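Local coordinates for protein aspartate aminotransferase (Giardia lamblia, PDB 3MEB) that probably catalyses amino-group transfer from L-aspartate to 2-oxoglutarate, yielding oxaloacetate and L-glutamate, with pyridoxal 5'-phosphate as cofactor, at residues 131-134 / 135-139; 226-229 / 230-234; 354-357 / 358-361. All coordinates share one frame; numbering follows the deposited sequence.

How the contacts relate
The three contacts follow one another along the chain, each a single stretch of helix in which side chains meet those three or four residues further on. Contacts 1 and 2, on helices 127-142 and 221-234, belong to the domain built on the seven-stranded mixed sheet; their centres lie about 23 Å apart. Contact 3, on the long helix 340-370, is about 34 Å from contact 1 and about 35 Å from contact 2, centre to centre, and contacts 1 and 3 fall on opposite sides of the chain's centre. Their surroundings differ too: contact 1 borders the cofactor and the second subunit, contact 2 is peripheral packing, and two arginines of contact 3 bond to carbonyls beyond their helix.

Contact 1 of 3, residues 131-134 / 135-139; sequences SLHI and GFEFL
From Ser-131 to Phe-138 the backbone makes regular i to i+4 helical bonds, Leu-132 O accepting from Phe-136 N at 2.7 Å and His-133 O from Glu-137 N at 3.0 Å. The stretch belongs to helix 127-142 of the aspartate aminotransferase fold, whose first residues, Ser-127 to Thr-129, line the pyridoxal-phosphate pocket. On one flank Leu-132 and Phe-136 run side by side in the same direction. The CD2 branch of the leucine meets the ring rim at CE1 of Phe-136, 3.8 Å away, while Leu-132 CB sits over one ring face, displaced toward the rim. With CG of Phe-136 beside its backbone N (chi1 -76°), the ring is brought back over the preceding turn. Leu-132 itself approaches both the cofactor and Trp-155, and Phe-148 and Phe-239 meet the Phe-136 ring edge-to-face.

The other flank faces the second subunit. Lys-164 of that subunit reaches both His-133 NE2, by a hydrogen bond, and Glu-137 OE1, by a salt bridge; Gln-317 of the same chain also binds OE1. Extended through CD, Glu-137 runs alongside Ile-134, and its OE1 lies 3.9 Å from Ile-134 CD1.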
loop_
_atom_site.group_PDB
_atom_site.type_symbol
_atom_site.label_atom_id
_atom_site.label_comp_id
_atom_site.label_asym_id
_atom_site.label_seq_id
_atom_site.Cartn_x
_atom_site.Cartn_y
_atom_site.Cartn_z
ATOM N N SER A 131 8.299 2.390 0.279
ATOM C CA SER A 131 9.578 2.139 0.975
ATOM C C SER A 131 10.112 3.456 1.567
ATOM O O SER A 131 10.512 3.483 2.728
ATOM C CB SER A 131 10.563 1.449 0.045
ATOM O OG SER A 131 10.089 0.183 -0.376
ATOM N N LEU A 132 10.018 4.561 0.814
ATOM C CA LEU A 132 10.439 5.884 1.311
ATOM C C LEU A 132 9.587 6.339 2.455
ATOM O O LEU A 132 10.104 6.847 3.431
ATOM C CB LEU A 132 10.359 6.954 0.204
ATOM C CG LEU A 132 11.305 6.786 -1.002
ATOM C CD1 LEU A 132 10.746 7.486 -2.241
ATOM C CD2 LEU A 132 12.784 7.258 -0.654
ATOM N N HIS A 133 8.273 6.253 2.295
ATOM C CA HIS A 133 7.379 6.573 3.388
ATOM C C HIS A 133 7.795 5.887 4.704
ATOM O O HIS A 133 8.016 6.563 5.712
ATOM C CB HIS A 133 5.907 6.281 3.057
ATOM C CG HIS A 133 5.000 6.437 4.231
ATOM N ND1 HIS A 133 4.718 7.664 4.801
ATOM C CD2 HIS A 133 4.331 5.517 4.965
ATOM C CE1 HIS A 133 3.924 7.488 5.842
ATOM N NE2 HIS A 133 3.680 6.195 5.969
ATOM N N ILE A 134 7.870 4.566 4.672
ATOM C CA ILE A 134 8.132 3.772 5.881
ATOM C C ILE A 134 9.545 4.027 6.415
ATOM O O ILE A 134 9.743 4.118 7.638
ATOM C CB ILE A 134 7.898 2.253 5.650
ATOM C CG1 ILE A 134 6.408 1.988 5.413
ATOM C CG2 ILE A 134 8.389 1.422 6.870
ATOM C CD1 ILE A 134 5.508 2.268 6.643
ATOM N N GLY A 135 10.495 4.211 5.499
ATOM C CA GLY A 135 11.873 4.473 5.878
ATOM C C GLY A 135 12.057 5.883 6.457
ATOM O O GLY A 135 12.713 6.062 7.498
ATOM N N PHE A 136 11.402 6.873 5.853
ATOM C CA PHE A 136 11.379 8.245 6.425
ATOM C C PHE A 136 10.787 8.256 7.847
ATOM O O PHE A 136 11.348 8.870 8.795
ATOM C CB PHE A 136 10.572 9.188 5.528
ATOM C CG PHE A 136 11.272 9.625 4.270
ATOM C CD1 PHE A 136 12.378 8.950 3.762
ATOM C CD2 PHE A 136 10.778 10.709 3.547
ATOM C CE1 PHE A 136 12.972 9.357 2.567
ATOM C CE2 PHE A 136 11.370 11.100 2.360
ATOM C CZ PHE A 136 12.457 10.428 1.875
ATOM N N GLU A 137 9.635 7.612 8.003
ATOM C CA GLU A 137 8.981 7.523 9.289
ATOM C C GLU A 137 9.824 6.711 10.275
ATOM O O GLU A 137 9.921 7.065 11.455
ATOM C CB GLU A 137 7.589 6.891 9.161
ATOM C CG GLU A 137 6.883 6.655 10.480
ATOM C CD GLU A 137 5.564 5.929 10.307
ATOM O OE1 GLU A 137 5.494 4.895 9.569
ATOM O OE2 GLU A 137 4.594 6.365 10.952
ATOM N N PHE A 138 10.461 5.659 9.794
ATOM C CA PHE A 138 11.347 4.839 10.649
ATOM C C PHE A 138 12.409 5.722 11.323
ATOM O O PHE A 138 12.639 5.652 12.517
ATOM C CB PHE A 138 11.990 3.745 9.795
ATOM C CG PHE A 138 12.971 2.857 10.539
ATOM C CD1 PHE A 138 12.537 1.692 11.154
ATOM C CD2 PHE A 138 14.321 3.146 10.546
ATOM C CE1 PHE A 138 13.446 0.834 11.820
ATOM C CE2 PHE A 138 15.239 2.304 11.223
ATOM C CZ PHE A 138 14.796 1.145 11.861
ATOM N N LEU A 139 13.058 6.560 10.534
ATOM C CA LEU A 139 14.111 7.416 11.057
ATOM C C LEU A 139 13.558 8.569 11.871
ATOM O O LEU A 139 14.166 8.950 12.894
ATOM C CB LEU A 139 15.000 7.931 9.909
ATOM C CG LEU A 139 15.819 6.873 9.151
ATOM C CD1 LEU A 139 16.536 7.468 7.960
ATOM C CD2 LEU A 139 16.794 6.153 10.114
#

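Contact 2 of 3, residues 226-229 / 230-234; sequences ELLP and IMKEK
Ile-230 is packed against the turn before it, its CB 3.4 Å from Leu-227 O and its CD1 3.8 Å from Glu-226 O. Because CG1 stands anti to the carbonyl carbon (chi1 -63°) and the chain continues extended, the delta methyl runs back along the helix and reaches CD2 of Leu-227 at 4.1 Å. The two side chains cross obliquely, methyl to methyl, forming a small apolar patch. Ile-196 and Phe-189 of helix 189-198 extend it, Ile-230 touching the former and Leu-227 the latter. The setting is a beta-alpha-beta unit in which helix 221-234 links parallel strands 204-208 and 237-242.

Pro-229 is the second main contributor. Its nitrogen carries no hydrogen to give to the preceding turn, and the helix is kinked there. Its carbonyl still works: Pro-229 O accepts from Glu-233 N at 2.8 Å, the donor standing 36° out of the carbonyl plane. Leu-227 O takes two donors, Met-231 N at 3.0 Å in a nearly straight bond (165° at the hydrogen) and Ile-230 N by a weak, bent one.

The chemistry thus implies a helix whose i to i+4 pattern is interrupted at Pro-229 and Ile-230 and resumes at Met-231, while the Leu-227 and Ile-230 side chains pack it against helix 189-198.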
loop_
_atom_site.group_PDB
_atom_site.type_symbol
_atom_site.label_atom_id
_atom_site.label_comp_id
_atom_site.label_asym_id
_atom_site.label_seq_id
_atom_site.Cartn_x
_atom_site.Cartn_y
_atom_site.Cartn_z
ATOM N N GLU A 226 35.147 9.873 -2.746
ATOM C CA GLU A 226 35.461 11.070 -1.959
ATOM C C GLU A 226 34.446 11.323 -0.830
ATOM O O GLU A 226 34.807 11.849 0.211
ATOM C CB GLU A 226 35.497 12.304 -2.843
ATOM C CG GLU A 226 36.749 12.462 -3.721
ATOM C CD GLU A 226 36.882 13.879 -4.219
ATOM O OE1 GLU A 226 36.780 14.096 -5.424
ATOM O OE2 GLU A 226 37.018 14.791 -3.392
ATOM N N LEU A 227 33.185 10.998 -1.074
ATOM C CA LEU A 227 32.123 11.204 -0.085
ATOM C C LEU A 227 32.259 10.199 1.060
ATOM O O LEU A 227 31.994 10.533 2.224
ATOM C CB LEU A 227 30.727 11.155 -0.726
ATOM C CG LEU A 227 30.399 12.264 -1.724
ATOM C CD1 LEU A 227 29.036 11.992 -2.381
ATOM C CD2 LEU A 227 30.379 13.620 -1.055
ATOM N N LEU A 228 32.755 8.995 0.748
ATOM C CA LEU A 228 32.922 7.930 1.754
ATOM C C LEU A 228 33.570 8.382 3.091
ATOM O O LEU A 228 32.952 8.276 4.141
ATOM C CB LEU A 228 33.666 6.726 1.142
ATOM C CG LEU A 228 33.923 5.526 2.055
ATOM C CD1 LEU A 228 32.576 5.013 2.553
ATOM C CD2 LEU A 228 34.758 4.408 1.364
ATOM N N PRO A 229 34.811 8.873 3.065
ATOM C CA PRO A 229 35.428 9.306 4.328
ATOM C C PRO A 229 34.697 10.451 5.079
ATOM O O PRO A 229 34.826 10.542 6.305
ATOM C CB PRO A 229 36.821 9.774 3.893
ATOM C CG PRO A 229 36.630 10.139 2.427
ATOM C CD PRO A 229 35.724 9.082 1.928
ATOM N N ILE A 230 33.967 11.313 4.357
ATOM C CA ILE A 230 33.226 12.401 4.983
ATOM C C ILE A 230 32.070 11.758 5.784
ATOM O O ILE A 230 31.802 12.098 6.936
ATOM C CB ILE A 230 32.602 13.373 3.926
ATOM C CG1 ILE A 230 33.667 14.074 3.078
ATOM C CG2 ILE A 230 31.712 14.429 4.592
ATOM C CD1 ILE A 230 33.064 14.778 1.854
ATOM N N MET A 231 31.400 10.810 5.145
ATOM C CA MET A 231 30.276 10.094 5.733
ATOM C C MET A 231 30.714 9.296 6.958
ATOM O O MET A 231 30.000 9.270 7.973
ATOM C CB MET A 231 29.644 9.171 4.678
ATOM C CG MET A 231 29.015 9.899 3.511
ATOM S SD MET A 231 27.498 10.801 3.871
ATOM C CE MET A 231 26.362 9.504 4.370
ATOM N N LYS A 232 31.882 8.663 6.862
ATOM C CA LYS A 232 32.479 7.917 7.978
ATOM C C LYS A 232 32.857 8.872 9.101
ATOM O O LYS A 232 32.490 8.647 10.250
ATOM C CB LYS A 232 33.745 7.160 7.541
ATOM C CG LYS A 232 33.519 5.910 6.626
ATOM C CD LYS A 232 32.864 4.765 7.375
ATOM C CE LYS A 232 33.783 4.110 8.397
ATOM N NZ LYS A 232 32.913 3.320 9.339
ATOM N N GLU A 233 33.583 9.935 8.757
ATOM C CA GLU A 233 34.072 10.905 9.751
ATOM C C GLU A 233 32.938 11.588 10.498
ATOM O O GLU A 233 33.012 11.772 11.712
ATOM C CB GLU A 233 34.946 11.979 9.090
ATOM C CG GLU A 233 35.262 13.161 10.025
ATOM C CD GLU A 233 36.170 14.207 9.398
ATOM O OE1 GLU A 233 36.622 14.028 8.238
ATOM O OE2 GLU A 233 36.441 15.211 10.085
ATOM N N LYS A 234 31.895 11.972 9.765
ATOM C CA LYS A 234 30.726 12.652 10.343
ATOM C C LYS A 234 29.635 11.705 10.900
ATOM O O LYS A 234 28.633 12.168 11.473
ATOM C CB LYS A 234 30.091 13.545 9.269
ATOM C CG LYS A 234 31.011 14.593 8.687
ATOM C CD LYS A 234 31.212 15.736 9.692
ATOM C CE LYS A 234 29.929 16.521 9.934
ATOM N NZ LYS A 234 30.179 17.897 10.484
#

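Contact 3 of 3, residues 354-357 / 358-361; sequences SARI and HRMR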
loop_
_atom_site.group_PDB
_atom_site.type_symbol
_atom_site.label_atom_id
_atom_site.label_comp_id
_atom_site.label_asym_id
_atom_site.label_seq_id
_atom_site.Cartn_x
_atom_site.Cartn_y
_atom_site.Cartn_z
ATOM N N SER A 354 17.691 -0.826 -21.857
ATOM C CA SER A 354 18.729 0.222 -21.828
ATOM C C SER A 354 19.212 0.519 -23.240
ATOM O O SER A 354 19.498 1.660 -23.600
ATOM C CB SER A 354 19.937 -0.222 -20.969
ATOM O OG SER A 354 20.910 0.817 -20.872
ATOM N N ALA A 355 19.336 -0.528 -24.034
ATOM C CA ALA A 355 19.855 -0.406 -25.373
ATOM C C ALA A 355 18.888 0.418 -26.224
ATOM O O ALA A 355 19.321 1.286 -27.003
ATOM C CB ALA A 355 20.138 -1.794 -25.996
ATOM N N ARG A 356 17.586 0.189 -26.071
ATOM C CA ARG A 356 16.626 0.965 -26.878
ATOM C C ARG A 356 16.652 2.453 -26.521
ATOM O O ARG A 356 16.550 3.332 -27.402
ATOM C CB ARG A 356 15.207 0.405 -26.799
ATOM C CG ARG A 356 14.400 0.748 -28.048
ATOM C CD ARG A 356 12.935 0.326 -27.968
ATOM N NE ARG A 356 12.131 1.249 -27.153
ATOM C CZ ARG A 356 11.796 2.491 -27.489
ATOM N NH1 ARG A 356 11.092 3.223 -26.633
ATOM N NH2 ARG A 356 12.205 3.038 -28.635
ATOM N N ILE A 357 16.812 2.723 -25.246
ATOM C CA ILE A 357 16.889 4.069 -24.755
ATOM C C ILE A 357 18.100 4.776 -25.360
ATOM O O ILE A 357 17.978 5.891 -25.834
ATOM C CB ILE A 357 16.936 4.107 -23.218
ATOM C CG1 ILE A 357 15.571 3.684 -22.643
ATOM C CG2 ILE A 357 17.309 5.517 -22.726
ATOM C CD1 ILE A 357 15.616 3.463 -21.114
ATOM N N HIS A 358 19.252 4.113 -25.352
ATOM C CA HIS A 358 20.424 4.686 -25.983
ATOM C C HIS A 358 20.198 4.967 -27.467
ATOM O O HIS A 358 20.510 6.041 -27.939
ATOM C CB HIS A 358 21.672 3.829 -25.712
ATOM C CG HIS A 358 22.239 4.064 -24.351
ATOM N ND1 HIS A 358 22.784 5.275 -23.983
ATOM C CD2 HIS A 358 22.310 3.268 -23.259
ATOM C CE1 HIS A 358 23.173 5.211 -22.724
ATOM N NE2 HIS A 358 22.897 4.003 -22.264
ATOM N N ARG A 359 19.648 4.026 -28.209
ATOM C CA ARG A 359 19.372 4.261 -29.631
ATOM C C ARG A 359 18.437 5.466 -29.876
ATOM O O ARG A 359 18.631 6.207 -30.832
ATOM C CB ARG A 359 18.771 3.001 -30.281
ATOM C CG ARG A 359 19.796 1.897 -30.442
ATOM C CD ARG A 359 19.321 0.786 -31.394
ATOM N NE ARG A 359 18.087 0.144 -30.914
ATOM C CZ ARG A 359 18.045 -0.872 -30.044
ATOM N NH1 ARG A 359 19.168 -1.394 -29.547
ATOM N NH2 ARG A 359 16.881 -1.387 -29.679
ATOM N N MET A 360 17.468 5.670 -28.981
ATOM C CA MET A 360 16.587 6.833 -29.043
ATOM C C MET A 360 17.310 8.130 -28.667
ATOM O O MET A 360 17.054 9.156 -29.238
ATOM C CB MET A 360 15.357 6.637 -28.158
ATOM C CG MET A 360 14.370 5.561 -28.641
ATOM S SD MET A 360 13.749 5.736 -30.322
ATOM C CE MET A 360 15.041 4.893 -31.264
ATOM N N ARG A 361 18.213 8.087 -27.714
ATOM C CA ARG A 361 19.073 9.242 -27.443
ATOM C C ARG A 361 19.846 9.666 -28.698
ATOM O O ARG A 361 19.826 10.834 -29.085
ATOM C CB ARG A 361 20.046 8.912 -26.330
ATOM C CG ARG A 361 19.397 8.824 -24.944
ATOM C CD ARG A 361 20.444 8.503 -23.861
ATOM N NE ARG A 361 19.794 8.382 -22.565
ATOM C CZ ARG A 361 19.209 9.387 -21.917
ATOM N NH1 ARG A 361 19.170 10.616 -22.427
ATOM N NH2 ARG A 361 18.636 9.162 -20.752
#
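Ile-357 O receives the N-H of Arg-361 at 2.9 Å, with the donor in the carbonyl plane, and the arginine's methylene CG lies against the same oxygen. From there Arg-361 extends straight from CG to NE, running side by side with Ile-357, so that NE comes to 3.8 Å from Ile-357 CG2. Its guanidinium is occupied further out: NH1 binds Ile-385 O and Thr-393 OG1, and NH2 binds the carbonyls of Gly-390 and Phe-392.

One residue earlier in each turn, Arg-356 and Met-360 cross at a slant. CG of Arg-356 stands anti to its own nitrogen (chi1 -154°) and the chain bends at chi3, which brings NH2 beside the thioether arm, 3.3 Å from Met-360 CG and a little farther from SD. Hydrogen bonds from NH1 to Arg-60 O and from NH2 to Leu-425 O hold this guanidinium in position. The helix concerned, 340-370, is the long one that, as in other aspartate aminotransferases, connects the large cofactor domain with the small domain. Here Arg-356 ties it to parts of the chain distant in sequence, and Arg-361 to residues 385-393.

Arg-359 takes a different course on the exposed side. Bent at chi3, it folds back so that one face of its guanidinium covers Ala-355 O and Arg-356 CA, both toward the rim, while NH1 approaches Ala-355 CB at 3.7 Å. Arg-359 and Arg-356 cross at about a right angle, with NH2 of Arg-359 3.7 Å from Arg-356 CG, and the two guanidinium planes differ by 59°. On the next flank the CD2 corner of the His-358 ring approaches Ser-354 O at 3.3 Å.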